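Local coordinates for secreted protein (Streptomyces lividans TK24, PDB 5LXZ) that is a copper metalloradical enzyme of the AA5 (galactose oxidase-like) family, probably oxidising its substrate at a mononuclear copper site, at residues V42-N47 with S76-C80. The protein carries 1 engineered substitution. Residues are numbered along the deposited sequence; the frame is centred on the assembly and turned at random.
Sequences VAGSGN and SDLFC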
loop_
_atom_site.group_PDB
_atom_site.type_symbol
_atom_site.label_atom_id
_atom_site.label_comp_id
_atom_site.label_asym_id
_atom_site.label_seq_id
_atom_site.Cartn_x
_atom_site.Cartn_y
_atom_site.Cartn_z
ATOM N N VAL A 42 -5.020 9.500 7.757
ATOM C CA VAL A 42 -3.775 9.601 8.489
ATOM C C VAL A 42 -2.725 10.299 7.637
ATOM O O VAL A 42 -2.445 9.905 6.511
ATOM C CB VAL A 42 -3.236 8.235 8.944
ATOM C CG1 VAL A 42 -2.015 8.411 9.817
ATOM C CG2 VAL A 42 -4.302 7.442 9.676
ATOM N N ALA A 43 -2.198 11.379 8.196
ATOM C CA ALA A 43 -1.099 12.076 7.612
ATOM C C ALA A 43 0.210 11.773 8.301
ATOM O O ALA A 43 1.234 11.749 7.654
ATOM C CB ALA A 43 -1.363 13.581 7.676
ATOM N N GLY A 44 0.202 11.588 9.616
ATOM C CA GLY A 44 1.466 11.635 10.341
ATOM C C GLY A 44 2.075 13.009 10.103
ATOM O O GLY A 44 1.346 14.006 10.116
ATOM N N SER A 45 3.375 13.059 9.856
ATOM C CA SER A 45 4.018 14.316 9.512
ATOM C C SER A 45 3.765 14.726 8.065
ATOM O O SER A 45 4.132 15.820 7.652
ATOM C CB SER A 45 5.511 14.256 9.789
ATOM O OG SER A 45 6.095 13.210 9.037
ATOM N N GLY A 46 3.130 13.863 7.279
ATOM C CA GLY A 46 2.600 14.267 5.981
ATOM C C GLY A 46 3.651 14.384 4.896
ATOM O O GLY A 46 3.437 15.101 3.903
ATOM N N ASN A 47 4.777 13.686 5.038
ATOM C CA ASN A 47 5.917 13.850 4.161
ATOM C C ASN A 47 6.312 15.328 4.031
ATOM O O ASN A 47 6.515 15.846 2.937
ATOM C CB ASN A 47 5.674 13.240 2.783
ATOM C CG ASN A 47 6.967 13.039 2.003
ATOM O OD1 ASN A 47 8.050 12.897 2.576
ATOM N ND2 ASN A 47 6.872 12.994 0.704
ATOM N N SER A 76 2.550 9.185 17.252
ATOM C CA SER A 76 3.816 8.881 16.584
ATOM C C SER A 76 3.669 9.263 15.124
ATOM O O SER A 76 2.566 9.528 14.678
ATOM C CB SER A 76 4.138 7.366 16.643
ATOM O OG SER A 76 4.304 6.988 17.976
ATOM N N ASP A 77 4.775 9.233 14.403
ATOM C CA ASP A 77 4.738 9.554 12.983
ATOM C C ASP A 77 4.234 8.345 12.187
ATOM O O ASP A 77 5.037 7.568 11.671
ATOM C CB ASP A 77 6.071 10.032 12.428
ATOM C CG ASP A 77 5.892 10.825 11.167
ATOM O OD1 ASP A 77 4.760 10.790 10.640
ATOM O OD2 ASP A 77 6.837 11.508 10.706
ATOM N N LEU A 78 2.916 8.289 12.050
ATOM C CA LEU A 78 2.218 7.150 11.412
ATOM C C LEU A 78 2.180 7.206 9.908
ATOM O O LEU A 78 1.595 6.349 9.269
ATOM C CB LEU A 78 0.827 7.019 11.965
ATOM C CG LEU A 78 0.804 6.808 13.459
ATOM C CD1 LEU A 78 -0.640 6.635 13.890
ATOM C CD2 LEU A 78 1.706 5.669 13.920
ATOM N N PHE A 79 2.846 8.179 9.333
ATOM C CA PHE A 79 3.175 8.177 7.936
ATOM C C PHE A 79 4.080 6.942 7.749
ATOM O O PHE A 79 4.898 6.677 8.581
ATOM C CB PHE A 79 3.886 9.554 7.691
ATOM C CG PHE A 79 4.673 9.670 6.437
ATOM C CD1 PHE A 79 4.211 9.178 5.237
ATOM C CD2 PHE A 79 5.913 10.341 6.463
ATOM C CE1 PHE A 79 4.953 9.330 4.084
ATOM C CE2 PHE A 79 6.665 10.463 5.337
ATOM C CZ PHE A 79 6.182 9.969 4.132
ATOM N N CYS A 80 3.968 6.201 6.680
ATOM C CA CYS A 80 4.899 5.031 6.506
ATOM C C CYS A 80 4.516 3.791 7.307
ATOM O O CYS A 80 5.328 2.888 7.462
ATOM C CB CYS A 80 6.407 5.302 6.863
ATOM S SG CYS A 80 7.287 6.741 6.201
#
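Asp77 opens the contact, its short side chain gripping the turn at the end of strand 39-44: OD1 accepts the backbone N of Ser45 at 2.8 Å, and OD2 takes the hydroxyl OG of Ser45 at only 2.5 Å. Serine suits this place because its small hydroxyl can also hydrogen-bond Tyr100. OD1 of Asp77 lies 3.4 Å from CA of Gly44, where a side chain would collide with Asp77 and Phe79; the positive phi of Gly44, second residue of the type II' turn Ala43 to Gly46, likewise favours glycine. Leu78, branched and apolar, packs its CB 3.8 Å from CG1 of Val42, beside Phe227 and Tyr236. Phe79 is most covered: its flat ring fills the space beside the turn, Asn47 N over one face, Tyr100 edge-to-face, and its side chain is about 4 Å from a copper ion. Cys80 forms a backbone hydrogen bond with copper ligand Tyr248, which its side chain touches, consistent with the Tyr-Cys thioether cofactor of galactose oxidase-like copper-radical sites.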